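Local coordinates for PILI retraction protein PILT (Thermus thermophilus, PDB 5FL3) that probably binds and hydrolyses ATP as a GSP E-family motor for retraction of type IV pili, and here carries ADP in its nucleotide site, at residues Glu116-Pro121 / Leu150-Asp155; Glu173-His178 / Val183-Val188; Ser127-Glu132 / Ile154-Leu159; Arg122-Ser127 / Ile293-Pro298; Ala316-Ser321 / Met325-Gln330. All blocks are in the same frame, centred on the assembly; numbering follows the deposited sequence.

Interaction 1 (Glu116-Pro121 / Leu150-Asp155). With ADP (adenosine-5'-diphosphate), chain B.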
# COMPACT_ATOMS: atom_id res chain seq x y z
N GLU A 116 9.77 -3.49 12.18
CA GLU A 116 10.95 -2.69 12.52
C GLU A 116 11.67 -2.25 11.27
O GLU A 116 12.03 -1.09 11.16
CB GLU A 116 11.89 -3.47 13.45
CG GLU A 116 11.40 -3.57 14.90
CD GLU A 116 10.42 -4.71 15.11
OE1 GLU A 116 10.37 -5.63 14.28
OE2 GLU A 116 9.69 -4.68 16.12
N ALA A 117 11.87 -3.18 10.33
CA ALA A 117 12.36 -2.84 8.99
C ALA A 117 11.56 -1.70 8.33
O ALA A 117 12.13 -0.83 7.69
CB ALA A 117 12.34 -4.05 8.10
N LEU A 118 10.25 -1.70 8.52
CA LEU A 118 9.38 -0.73 7.85
C LEU A 118 9.30 0.59 8.58
O LEU A 118 8.72 1.55 8.07
CB LEU A 118 7.97 -1.31 7.67
CG LEU A 118 7.94 -2.55 6.78
CD1 LEU A 118 6.51 -3.04 6.54
CD2 LEU A 118 8.66 -2.25 5.47
N GLY A 119 9.86 0.65 9.78
CA GLY A 119 9.71 1.81 10.63
C GLY A 119 8.30 2.00 11.15
O GLY A 119 7.86 3.14 11.33
N LEU A 120 7.59 0.89 11.38
CA LEU A 120 6.22 0.90 11.92
C LEU A 120 6.26 0.49 13.39
O LEU A 120 6.78 -0.58 13.71
CB LEU A 120 5.31 -0.07 11.16
CG LEU A 120 4.98 -0.00 9.66
CD1 LEU A 120 4.61 -1.40 9.18
CD2 LEU A 120 3.81 0.92 9.44
N PRO A 121 5.71 1.33 14.28
CA PRO A 121 5.80 1.06 15.73
C PRO A 121 5.11 -0.25 16.14
O PRO A 121 3.88 -0.38 16.03
CB PRO A 121 5.12 2.27 16.37
CG PRO A 121 4.33 2.93 15.25
CD PRO A 121 5.08 2.62 13.98
N LEU A 150 0.41 -3.08 4.88
CA LEU A 150 -0.66 -4.08 4.91
C LEU A 150 -0.12 -5.51 4.91
O LEU A 150 -0.59 -6.35 5.67
CB LEU A 150 -1.61 -3.90 3.73
CG LEU A 150 -2.56 -2.70 3.80
CD1 LEU A 150 -3.40 -2.65 2.54
CD2 LEU A 150 -3.42 -2.72 5.04
N ALA A 151 0.89 -5.77 4.08
CA ALA A 151 1.45 -7.10 4.03
C ALA A 151 2.10 -7.50 5.38
O ALA A 151 2.04 -8.66 5.76
CB ALA A 151 2.44 -7.20 2.92
N ALA A 152 2.70 -6.54 6.09
CA ALA A 152 3.36 -6.83 7.36
C ALA A 152 2.28 -7.11 8.37
O ALA A 152 2.39 -8.00 9.20
CB ALA A 152 4.26 -5.66 7.83
N LEU A 153 1.21 -6.32 8.28
CA LEU A 153 0.10 -6.44 9.20
C LEU A 153 -0.64 -7.79 9.02
O LEU A 153 -1.01 -8.42 9.99
CB LEU A 153 -0.84 -5.26 9.00
CG LEU A 153 -2.11 -5.28 9.82
CD1 LEU A 153 -1.71 -5.41 11.28
CD2 LEU A 153 -2.93 -4.03 9.57
N ILE A 154 -0.83 -8.23 7.79
CA ILE A 154 -1.49 -9.50 7.53
C ILE A 154 -0.62 -10.66 8.01
O ILE A 154 -1.12 -11.65 8.56
CB ILE A 154 -1.80 -9.66 6.01
CG1 ILE A 154 -2.87 -8.66 5.56
CG2 ILE A 154 -2.23 -11.09 5.68
CD1 ILE A 154 -3.19 -8.74 4.11
N ASP A 155 0.68 -10.53 7.79
CA ASP A 155 1.66 -11.54 8.15
C ASP A 155 1.68 -11.78 9.65
O ASP A 155 1.84 -12.90 10.12
CB ASP A 155 3.05 -11.11 7.65
CG ASP A 155 4.13 -12.14 7.95
OD1 ASP A 155 4.07 -13.24 7.36
OD2 ASP A 155 5.04 -11.83 8.75
PB ADP B . 1.98 1.82 -2.18
O1B ADP B . 2.06 2.12 -3.68
O2B ADP B . 1.62 3.02 -1.34
O3B ADP B . 1.19 0.58 -1.83
PA ADP B . 4.29 0.08 -1.82
O1A ADP B . 4.05 -0.50 -3.20
O2A ADP B . 4.12 -0.77 -0.57
O3A ADP B . 3.49 1.49 -1.72
O5' ADP B . 5.79 0.66 -1.75
C5' ADP B . 6.48 1.21 -2.88
C4' ADP B . 7.98 0.96 -2.64
O4' ADP B . 8.36 1.48 -1.36
C3' ADP B . 8.34 -0.52 -2.66
O3' ADP B . 9.44 -0.65 -3.55
C2' ADP B . 8.72 -0.86 -1.22
O2' ADP B . 9.87 -1.72 -1.14
C1' ADP B . 9.04 0.48 -0.58
N9 ADP B . 8.59 0.56 0.84
C8 ADP B . 7.40 0.13 1.32
N7 ADP B . 7.28 0.35 2.66
C5 ADP B . 8.43 0.94 3.06
C6 ADP B . 8.97 1.45 4.35
N6 ADP B . 8.23 1.36 5.48
N1 ADP B . 10.22 2.01 4.34
C2 ADP B . 10.95 2.10 3.21
N3 ADP B . 10.52 1.67 2.01
C4 ADP B . 9.29 1.09 1.87

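Interaction 2 (Glu173-His178 / Val183-Val188)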
# COMPACT_ATOMS: atom_id res chain seq x y z
N GLU A 173 0.33 -7.86 -4.55
CA GLU A 173 1.69 -7.32 -4.44
C GLU A 173 2.58 -8.26 -3.62
O GLU A 173 3.76 -8.40 -3.90
CB GLU A 173 1.67 -5.92 -3.81
CG GLU A 173 0.93 -4.82 -4.62
CD GLU A 173 1.67 -4.40 -5.88
OE1 GLU A 173 2.81 -4.90 -6.09
OE2 GLU A 173 1.11 -3.59 -6.68
N PHE A 174 1.99 -8.90 -2.62
CA PHE A 174 2.70 -9.85 -1.77
C PHE A 174 1.97 -11.19 -1.74
O PHE A 174 0.73 -11.22 -1.66
CB PHE A 174 2.82 -9.31 -0.35
CG PHE A 174 3.79 -8.19 -0.23
CD1 PHE A 174 5.13 -8.45 0.01
CD2 PHE A 174 3.36 -6.88 -0.36
CE1 PHE A 174 6.03 -7.41 0.12
CE2 PHE A 174 4.26 -5.84 -0.25
CZ PHE A 174 5.59 -6.10 -0.01
N LEU A 175 2.72 -12.28 -1.81
CA LEU A 175 2.16 -13.63 -1.66
C LEU A 175 2.34 -14.16 -0.24
O LEU A 175 3.46 -14.26 0.28
CB LEU A 175 2.80 -14.59 -2.66
CG LEU A 175 2.49 -14.24 -4.10
CD1 LEU A 175 3.35 -15.07 -5.04
CD2 LEU A 175 1.00 -14.45 -4.38
N HIS A 176 1.23 -14.49 0.40
CA HIS A 176 1.27 -15.06 1.75
C HIS A 176 1.11 -16.55 1.69
O HIS A 176 0.29 -17.07 0.91
CB HIS A 176 0.16 -14.48 2.63
CG HIS A 176 0.26 -13.00 2.83
ND1 HIS A 176 0.98 -12.45 3.86
CD2 HIS A 176 -0.29 -11.97 2.16
CE1 HIS A 176 0.87 -11.13 3.81
NE2 HIS A 176 0.11 -10.82 2.78
N LYS A 177 1.88 -17.26 2.50
CA LYS A 177 1.62 -18.68 2.66
C LYS A 177 0.76 -18.88 3.91
O LYS A 177 0.63 -17.99 4.74
CB LYS A 177 2.93 -19.47 2.72
CG LYS A 177 3.80 -19.10 3.87
CD LYS A 177 5.15 -19.79 3.77
CE LYS A 177 6.01 -19.49 5.00
NZ LYS A 177 5.48 -20.17 6.23
N HIS A 178 0.12 -20.03 3.99
CA HIS A 178 -0.63 -20.44 5.17
C HIS A 178 0.35 -20.56 6.35
O HIS A 178 1.43 -21.15 6.23
CB HIS A 178 -1.38 -21.76 4.87
CG HIS A 178 -1.83 -22.53 6.08
ND1 HIS A 178 -2.85 -22.09 6.90
CD2 HIS A 178 -1.45 -23.74 6.56
CE1 HIS A 178 -3.05 -22.98 7.86
NE2 HIS A 178 -2.21 -23.99 7.68
N VAL A 183 -5.11 -17.61 4.34
CA VAL A 183 -4.99 -16.36 3.63
C VAL A 183 -5.47 -16.61 2.21
O VAL A 183 -4.80 -17.28 1.43
CB VAL A 183 -3.55 -15.82 3.64
CG1 VAL A 183 -3.51 -14.42 3.06
CG2 VAL A 183 -3.06 -15.78 5.05
N VAL A 184 -6.67 -16.11 1.92
CA VAL A 184 -7.32 -16.29 0.63
C VAL A 184 -7.13 -15.00 -0.13
O VAL A 184 -7.65 -13.96 0.28
CB VAL A 184 -8.82 -16.58 0.80
CG1 VAL A 184 -9.53 -16.56 -0.54
CG2 VAL A 184 -9.02 -17.93 1.51
N GLN A 185 -6.37 -15.06 -1.22
CA GLN A 185 -6.03 -13.87 -2.00
C GLN A 185 -6.63 -13.91 -3.41
O GLN A 185 -6.34 -14.79 -4.22
CB GLN A 185 -4.52 -13.68 -2.07
CG GLN A 185 -3.84 -13.79 -0.70
CD GLN A 185 -2.39 -13.41 -0.77
OE1 GLN A 185 -1.51 -14.28 -0.72
NE2 GLN A 185 -2.12 -12.12 -0.91
N ARG A 186 -7.46 -12.91 -3.66
CA ARG A 186 -8.29 -12.83 -4.85
C ARG A 186 -7.90 -11.63 -5.70
O ARG A 186 -8.12 -10.49 -5.30
CB ARG A 186 -9.76 -12.77 -4.42
CG ARG A 186 -10.34 -14.14 -4.35
CD ARG A 186 -11.40 -14.36 -3.32
NE ARG A 186 -12.73 -13.88 -3.69
CZ ARG A 186 -13.46 -14.21 -4.76
NH1 ARG A 186 -13.02 -15.03 -5.71
NH2 ARG A 186 -14.67 -13.68 -4.87
N GLU A 187 -7.32 -11.89 -6.87
CA GLU A 187 -6.82 -10.82 -7.74
C GLU A 187 -7.94 -10.30 -8.65
O GLU A 187 -8.63 -11.08 -9.31
CB GLU A 187 -5.64 -11.33 -8.59
CG GLU A 187 -4.64 -10.24 -8.98
CD GLU A 187 -3.22 -10.75 -9.24
OE1 GLU A 187 -3.05 -11.95 -9.58
OE2 GLU A 187 -2.27 -9.95 -9.09
N VAL A 188 -8.12 -8.98 -8.64
CA VAL A 188 -9.14 -8.34 -9.48
C VAL A 188 -8.78 -8.49 -10.95
O VAL A 188 -7.64 -8.25 -11.34
CB VAL A 188 -9.29 -6.85 -9.14
CG1 VAL A 188 -10.12 -6.15 -10.19
CG2 VAL A 188 -9.89 -6.66 -7.73

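Interaction 3 (Ser127-Glu132 / Ile154-Leu159)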
# COMPACT_ATOMS: atom_id res chain seq x y z
N SER A 127 -1.33 -4.07 18.50
CA SER A 127 -2.56 -3.67 19.17
C SER A 127 -3.73 -3.66 18.18
O SER A 127 -4.80 -4.19 18.46
CB SER A 127 -2.38 -2.30 19.83
OG SER A 127 -3.56 -1.92 20.49
N LEU A 128 -3.51 -3.06 17.00
CA LEU A 128 -4.50 -3.01 15.93
C LEU A 128 -4.82 -4.40 15.39
O LEU A 128 -5.98 -4.71 15.09
CB LEU A 128 -4.00 -2.11 14.81
CG LEU A 128 -4.00 -0.60 15.01
CD1 LEU A 128 -3.16 0.08 13.92
CD2 LEU A 128 -5.43 -0.04 15.03
N ALA A 129 -3.78 -5.24 15.25
CA ALA A 129 -3.94 -6.62 14.80
C ALA A 129 -4.79 -7.43 15.78
O ALA A 129 -5.47 -8.38 15.38
CB ALA A 129 -2.57 -7.30 14.62
N ALA A 130 -4.75 -7.06 17.05
CA ALA A 130 -5.43 -7.81 18.10
C ALA A 130 -6.94 -7.57 18.10
O ALA A 130 -7.70 -8.42 18.56
CB ALA A 130 -4.85 -7.46 19.47
N LYS A 131 -7.38 -6.42 17.61
CA LYS A 131 -8.81 -6.15 17.51
C LYS A 131 -9.43 -7.14 16.56
O LYS A 131 -8.83 -7.53 15.56
CB LYS A 131 -9.09 -4.73 17.04
CG LYS A 131 -8.20 -3.67 17.66
CD LYS A 131 -8.58 -3.37 19.10
CE LYS A 131 -7.90 -2.10 19.56
NZ LYS A 131 -7.81 -1.98 21.03
N GLU A 132 -10.65 -7.56 16.84
CA GLU A 132 -11.27 -8.53 15.96
C GLU A 132 -12.47 -7.94 15.22
O GLU A 132 -13.16 -8.64 14.47
CB GLU A 132 -11.66 -9.78 16.77
CG GLU A 132 -12.67 -9.58 17.89
CD GLU A 132 -12.97 -10.89 18.61
OE1 GLU A 132 -13.32 -11.89 17.93
OE2 GLU A 132 -12.88 -10.92 19.86
N ILE A 154 -0.83 -8.23 7.79
CA ILE A 154 -1.49 -9.50 7.53
C ILE A 154 -0.62 -10.66 8.01
O ILE A 154 -1.12 -11.65 8.56
CB ILE A 154 -1.80 -9.66 6.01
CG1 ILE A 154 -2.87 -8.66 5.56
CG2 ILE A 154 -2.23 -11.09 5.68
CD1 ILE A 154 -3.19 -8.74 4.11
N ASP A 155 0.68 -10.53 7.79
CA ASP A 155 1.66 -11.54 8.15
C ASP A 155 1.68 -11.78 9.65
O ASP A 155 1.84 -12.90 10.12
CB ASP A 155 3.05 -11.11 7.65
CG ASP A 155 4.13 -12.14 7.95
OD1 ASP A 155 4.07 -13.24 7.36
OD2 ASP A 155 5.04 -11.83 8.75
N HIS A 156 1.50 -10.71 10.40
CA HIS A 156 1.52 -10.78 11.85
C HIS A 156 0.35 -11.55 12.37
O HIS A 156 0.48 -12.35 13.29
CB HIS A 156 1.50 -9.40 12.46
CG HIS A 156 1.51 -9.42 13.95
ND1 HIS A 156 2.64 -9.72 14.69
CD2 HIS A 156 0.52 -9.22 14.85
CE1 HIS A 156 2.35 -9.68 15.97
NE2 HIS A 156 1.07 -9.38 16.10
N ILE A 157 -0.81 -11.27 11.78
CA ILE A 157 -2.06 -11.98 12.06
C ILE A 157 -1.93 -13.47 11.69
O ILE A 157 -2.26 -14.37 12.48
CB ILE A 157 -3.22 -11.33 11.28
CG1 ILE A 157 -3.54 -9.96 11.87
CG2 ILE A 157 -4.46 -12.21 11.30
CD1 ILE A 157 -4.49 -9.16 11.04
N ASN A 158 -1.42 -13.70 10.49
CA ASN A 158 -1.28 -15.05 9.95
C ASN A 158 -0.40 -15.91 10.85
O ASN A 158 -0.52 -17.14 10.86
CB ASN A 158 -0.70 -14.96 8.52
CG ASN A 158 -0.44 -16.33 7.87
OD1 ASN A 158 -1.12 -17.32 8.13
ND2 ASN A 158 0.55 -16.36 6.99
N LEU A 159 0.50 -15.28 11.60
CA LEU A 159 1.44 -16.13 12.32
C LEU A 159 1.22 -16.16 13.83
O LEU A 159 1.93 -16.86 14.53
CB LEU A 159 2.87 -15.72 11.95
CG LEU A 159 3.66 -14.57 12.53
CD1 LEU A 159 4.45 -15.08 13.71
CD2 LEU A 159 4.60 -14.01 11.46

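Interaction 4 (Arg122-Ser127 / Ile293-Pro298)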
# COMPACT_ATOMS: atom_id res chain seq x y z
N ARG A 122 5.92 -1.18 16.64
CA ARG A 122 5.48 -2.55 16.85
C ARG A 122 4.27 -2.65 17.74
O ARG A 122 3.33 -3.41 17.45
CB ARG A 122 6.61 -3.40 17.42
CG ARG A 122 6.14 -4.80 17.81
CD ARG A 122 7.25 -5.83 17.83
NE ARG A 122 7.78 -6.12 16.49
CZ ARG A 122 7.27 -7.04 15.68
NH1 ARG A 122 6.20 -7.74 16.05
NH2 ARG A 122 7.81 -7.25 14.48
N GLU A 123 4.29 -1.88 18.82
CA GLU A 123 3.25 -1.96 19.84
C GLU A 123 1.91 -1.53 19.28
O GLU A 123 0.90 -2.19 19.49
CB GLU A 123 3.63 -1.11 21.05
CG GLU A 123 2.94 -1.53 22.33
CD GLU A 123 3.18 -0.55 23.46
OE1 GLU A 123 4.14 0.25 23.35
OE2 GLU A 123 2.41 -0.57 24.45
N VAL A 124 1.91 -0.43 18.54
CA VAL A 124 0.72 0.03 17.85
C VAL A 124 0.19 -1.01 16.86
O VAL A 124 -1.02 -1.27 16.80
CB VAL A 124 1.00 1.33 17.09
CG1 VAL A 124 -0.17 1.70 16.20
CG2 VAL A 124 1.32 2.45 18.07
N MET A 125 1.09 -1.60 16.08
CA MET A 125 0.67 -2.55 15.07
C MET A 125 -0.02 -3.76 15.70
O MET A 125 -1.16 -4.09 15.36
CB MET A 125 1.87 -3.00 14.23
CG MET A 125 2.45 -1.93 13.34
SD MET A 125 1.27 -1.13 12.23
CE MET A 125 0.95 0.41 13.09
N GLU A 126 0.67 -4.40 16.64
CA GLU A 126 0.13 -5.57 17.31
C GLU A 126 -1.19 -5.29 18.02
O GLU A 126 -2.06 -6.15 18.13
CB GLU A 126 1.16 -6.13 18.28
CG GLU A 126 2.37 -6.68 17.56
CD GLU A 126 3.43 -7.15 18.49
OE1 GLU A 126 3.30 -6.89 19.71
OE2 GLU A 126 4.41 -7.78 18.01
N SER A 127 -1.33 -4.07 18.50
CA SER A 127 -2.56 -3.67 19.17
C SER A 127 -3.73 -3.66 18.18
O SER A 127 -4.80 -4.19 18.46
CB SER A 127 -2.38 -2.30 19.83
OG SER A 127 -3.56 -1.92 20.49
N ILE A 293 -0.41 8.57 13.06
CA ILE A 293 -1.32 7.57 13.64
C ILE A 293 -2.51 8.20 14.35
O ILE A 293 -2.34 8.89 15.35
CB ILE A 293 -0.59 6.66 14.63
CG1 ILE A 293 0.66 6.07 13.97
CG2 ILE A 293 -1.48 5.55 15.15
CD1 ILE A 293 1.52 5.25 14.89
N LEU A 294 -3.71 7.95 13.82
CA LEU A 294 -4.94 8.24 14.55
C LEU A 294 -5.53 6.95 15.10
O LEU A 294 -5.88 6.06 14.34
CB LEU A 294 -5.96 8.95 13.67
CG LEU A 294 -7.35 9.12 14.29
CD1 LEU A 294 -7.22 9.80 15.63
CD2 LEU A 294 -8.26 9.93 13.40
N ILE A 295 -5.62 6.83 16.42
CA ILE A 295 -6.26 5.67 17.01
C ILE A 295 -7.63 6.06 17.50
O ILE A 295 -7.79 7.06 18.20
CB ILE A 295 -5.44 5.08 18.16
CG1 ILE A 295 -4.08 4.60 17.65
CG2 ILE A 295 -6.19 3.92 18.78
CD1 ILE A 295 -4.14 3.35 16.85
N ALA A 296 -8.64 5.28 17.12
CA ALA A 296 -10.02 5.59 17.45
C ALA A 296 -10.38 5.22 18.90
O ALA A 296 -11.16 4.30 19.15
CB ALA A 296 -10.95 4.90 16.47
N THR A 297 -9.81 5.97 19.84
CA THR A 297 -10.20 5.91 21.24
C THR A 297 -11.66 6.37 21.40
O THR A 297 -12.25 6.92 20.45
CB THR A 297 -9.28 6.79 22.09
OG1 THR A 297 -9.47 8.16 21.73
CG2 THR A 297 -7.83 6.42 21.84
N PRO A 298 -12.27 6.13 22.58
CA PRO A 298 -13.61 6.67 22.83
C PRO A 298 -13.69 8.17 22.60
O PRO A 298 -14.66 8.65 21.99
CB PRO A 298 -13.84 6.32 24.30
CG PRO A 298 -13.08 5.03 24.49
CD PRO A 298 -11.87 5.15 23.61

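Interaction 5 (Ala316-Ser321 / Met325-Gln330)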
# COMPACT_ATOMS: atom_id res chain seq x y z
N ALA A 316 -5.76 15.80 19.59
CA ALA A 316 -5.91 14.44 20.09
C ALA A 316 -4.71 13.58 19.76
O ALA A 316 -4.23 12.79 20.59
CB ALA A 316 -7.17 13.81 19.53
N MET A 317 -4.22 13.71 18.53
CA MET A 317 -3.06 12.96 18.08
C MET A 317 -1.77 13.42 18.78
O MET A 317 -0.97 12.61 19.26
CB MET A 317 -2.91 13.08 16.56
CG MET A 317 -3.71 12.02 15.80
SD MET A 317 -3.60 12.16 14.01
CE MET A 317 -4.54 13.66 13.76
N MET A 318 -1.60 14.74 18.84
CA MET A 318 -0.40 15.31 19.44
C MET A 318 -0.25 14.96 20.91
O MET A 318 0.85 14.95 21.43
CB MET A 318 -0.42 16.82 19.25
CG MET A 318 -0.42 17.22 17.80
SD MET A 318 -0.34 18.99 17.53
CE MET A 318 1.28 19.35 18.20
N GLU A 319 -1.36 14.64 21.58
CA GLU A 319 -1.32 14.26 22.98
C GLU A 319 -1.64 12.78 23.18
O GLU A 319 -1.78 12.31 24.31
CB GLU A 319 -2.30 15.11 23.78
CG GLU A 319 -2.00 16.60 23.83
CD GLU A 319 -3.28 17.45 23.86
OE1 GLU A 319 -4.28 17.05 24.52
OE2 GLU A 319 -3.29 18.52 23.19
N GLY A 320 -1.78 12.05 22.08
CA GLY A 320 -2.31 10.70 22.16
C GLY A 320 -1.29 9.58 22.26
O GLY A 320 -1.64 8.41 22.14
N SER A 321 -0.04 9.95 22.51
CA SER A 321 1.10 9.03 22.44
C SER A 321 0.99 7.84 23.39
O SER A 321 1.74 6.86 23.29
CB SER A 321 2.38 9.80 22.71
OG SER A 321 2.13 10.85 23.62
N MET A 325 -0.50 7.69 19.39
CA MET A 325 -0.74 8.58 18.27
C MET A 325 0.39 9.60 18.10
O MET A 325 1.27 9.70 18.95
CB MET A 325 -2.08 9.30 18.45
CG MET A 325 -3.30 8.38 18.42
SD MET A 325 -4.85 9.29 18.61
CE MET A 325 -5.34 8.76 20.25
N ARG A 326 0.32 10.34 17.00
CA ARG A 326 1.28 11.39 16.64
C ARG A 326 0.87 11.93 15.27
O ARG A 326 0.28 11.21 14.46
CB ARG A 326 2.70 10.84 16.57
CG ARG A 326 2.90 9.96 15.38
CD ARG A 326 3.70 8.73 15.68
NE ARG A 326 4.21 8.17 14.45
CZ ARG A 326 5.08 7.17 14.40
NH1 ARG A 326 5.53 6.64 15.53
NH2 ARG A 326 5.51 6.72 13.23
N THR A 327 1.18 13.19 15.01
CA THR A 327 0.90 13.78 13.70
C THR A 327 2.10 13.60 12.79
O THR A 327 3.18 13.20 13.25
CB THR A 327 0.56 15.28 13.81
OG1 THR A 327 1.67 15.98 14.37
CG2 THR A 327 -0.65 15.49 14.68
N PHE A 328 1.92 13.88 11.50
CA PHE A 328 3.06 13.92 10.60
C PHE A 328 4.12 14.91 11.08
O PHE A 328 5.30 14.57 11.11
CB PHE A 328 2.65 14.29 9.18
CG PHE A 328 2.72 13.15 8.23
CD1 PHE A 328 2.62 11.85 8.70
CD2 PHE A 328 2.95 13.36 6.89
CE1 PHE A 328 2.68 10.78 7.85
CE2 PHE A 328 3.02 12.28 6.04
CZ PHE A 328 2.87 10.99 6.49
N ASP A 329 3.68 16.12 11.43
CA ASP A 329 4.62 17.18 11.78
C ASP A 329 5.38 16.78 13.03
O ASP A 329 6.54 17.15 13.19
CB ASP A 329 3.91 18.52 11.98
CG ASP A 329 3.36 19.09 10.67
OD1 ASP A 329 3.71 18.53 9.61
OD2 ASP A 329 2.62 20.11 10.72
N GLN A 330 4.75 15.99 13.89
CA GLN A 330 5.44 15.45 15.07
C GLN A 330 6.47 14.40 14.70
O GLN A 330 7.59 14.43 15.20
CB GLN A 330 4.46 14.85 16.07
CG GLN A 330 3.73 15.85 16.94
CD GLN A 330 2.70 15.19 17.83
OE1 GLN A 330 1.84 14.46 17.36
NE2 GLN A 330 2.80 15.43 19.13

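Interaction 1 (Glu116-Pro121 / Leu150-Asp155)
Leu-118 and Ala-152 form a buried apolar contact between the end of helix 115-118 and helix 146-160, which begins at the P-loop (Walker A) of this P-loop NTPase. It illustrates how one leucine can serve both the protein core and a bound nucleotide. CG of Leu-118 lies opposite the carbonyl carbon (chi1 -63°); CD1 of Leu-118 comes to 3.7 Å from CB of Ala-152, and CD2 of Leu-118 to 3.6 Å from N6 of ADP. Leu-120 adds a looser touch on the same methyl. Between the two leucines Gly-119, at positive phi, ends the short helix in a Schellman motif. While P-loop residues such as Gly-145 and Lys-146 bind the nucleotide, the 116-121 segment meets its base. Replacing Leu-118 with alanine removes both methyls and would probably open a gap beside Ala-152 and thin the packing beside N6 of the adenine. The backbone bond, from ADP N6 to O of Leu-118, is 2.6 Å long with an N-H...O angle of 149°.

Interaction 2 (Glu173-His178 / Val183-Val188)
Gln-185 and His-176 cross at about a right angle, the amide and imidazole planes 56° apart. CD of Gln-185 lies in the ring plane at its edge, and NE2 of Gln-185 comes within 3.6 Å of CD2 of His-176. Beyond CG the glutamine is extended (chi2 -172°), which carries its amide across to the backbone of 173-178. There OE1 of Gln-185 accepts from N of His-176 at 3.0 Å, nearly straight at 171°, and NE2 of Gln-185 gives to O of Phe-174 at 3.1 Å. NE2 also bonds to OE2 of Glu-169. Strand 182-187 is outermost in the mixed central sheet within this chain, and the amide ties the preceding loop back to it. A leucine in its place would probably leave Phe-174 O, His-176 N and Glu-169 without these partners and let the loop shift. CG1 of Val-183 also meets the histidine obliquely, 3.7 Å from CB of His-176. The imidazole also touches Ile-154 of helix 146-160.

Interaction 3 (Ser127-Glu132 / Ile154-Leu159)
Ala-129 pushes its methyl toward two neighbouring side chains of helix 146-160, His-156 and Ile-157, and their rotamers shape what it meets. His-156 holds CG opposite its own backbone N (chi1 179°), which sends the imidazole out to helix 122-130. The alanine meets the ring at its edge, close to the ring plane, with CB of Ala-129 3.6 Å from CD2 of His-156. ND1 is engaged differently, bonding to a glycerol probably left from crystallisation, while the ring also stands edge-to-face with that of His-160. In Ile-157, CG1 lies opposite the carbonyl carbon (chi1 -69°), and the side chain, not set out toward the partner helix, ends nearer it, with CG1 of Ile-157 3.9 Å from CB of Ala-129. The small alanine goes with a close backbone approach, 6.3 Å between CA of Ala-129 and CA of Ile-157. Ile-157 reaches Ile-165 and Leu-233, and Leu-128 reaches strand 270-280, an example of adjacent helices packed over one face of the central sheet of a P-loop NTPase.

Interaction 4 (Arg122-Ser127 / Ile293-Pro298)
Val-124 and Ile-293 meet without any ring or amide between them; the flat groups lie instead on helix 122-130, where the guanidinium of Arg-122 receives the carboxylate of Glu-126 at its edge. This salt bridge joins residues four apart, about one helical turn, NH1 of Arg-122 to OE2 of Glu-126 at 2.7 Å. The oxygen lies 6° out of the guanidinium plane, whereas the nitrogen approaches from the anti side of the carboxylate, 26° out of its plane. Across to 293-298 the contact is apolar: CG1 of Val-124 lies opposite the backbone N (chi1 172°) and meets Ile-293 tip to tip, 4.1 Å from CD1 of Ile-293. The same CG1 of Val-124 lies 4.3 Å from CD1 of Ile-295. Two isoleucines thus face the helix, while Leu-294 between them packs against Ile-313 and Met-317. Such is the arrangement of an alpha/beta fold: a helix packed on strand 287-295, outermost in the mixed sheet within this chain, and on its neighbour 270-280.

Interaction 5 (Ala316-Ser321 / Met325-Gln330)
The side-chain oxygen OE1 of Gln-330, a residue lying against Met-318, draws two donors from Thr-327: the backbone N of Thr-327 at 2.8 Å, in the carbonyl plane on a lone pair, and more weakly the hydroxyl. The threonine answers, OG1 of Thr-327 accepting from N of Gln-330 at 3.1 Å. This hydroxyl sits between backbone N and carbonyl carbon (chi1 61°), and CG2 of Thr-327, placed opposite the carbonyl carbon, is left to pack 3.6 Å from CG of Met-318. The other end of the glutamine amide crosses to the preceding helix, where NE2 of Gln-330 gives to O of Met-318 at 3.1 Å, again on a lone pair. One amide therefore fixes the start of helix 328-337 and fastens it to the end of helix 313-318. A backbone bond closes the turn: N of Met-325 to O of Gly-320 at 3.1 Å, straight at the hydrogen but arriving from 69° above the carbonyl plane. Met-325 crosses Met-317 at about a right angle, SD of Met-325 4.1 Å from CG of Met-317. Together these features make a short helix-to-helix connection whose second helix begins with a capping box, Thr-327 to Gln-330.

Followed from the N terminus, the chain opens interactions 1, 4 and 3 in turn, at 116-121, 122-127 and 127-132. Interactions 1 and 3 both close on helix 146-160, sharing Ile-154 and Asp-155, so this helix is tied to two consecutive helical pieces. Interaction 2 follows as a short loop, bringing 173-178 back to strand 182-187 and touching helix 146-160 through His-176. Interaction 4 closes only at 293-298: its long span crosses interaction 1 and encloses both interaction 3 and interaction 2. Interaction 5 comes after it as a local turn, joined to the last sheet strand by a probable hydrogen bond from Ile-293 N to Arg-326 O, 3.1 Å.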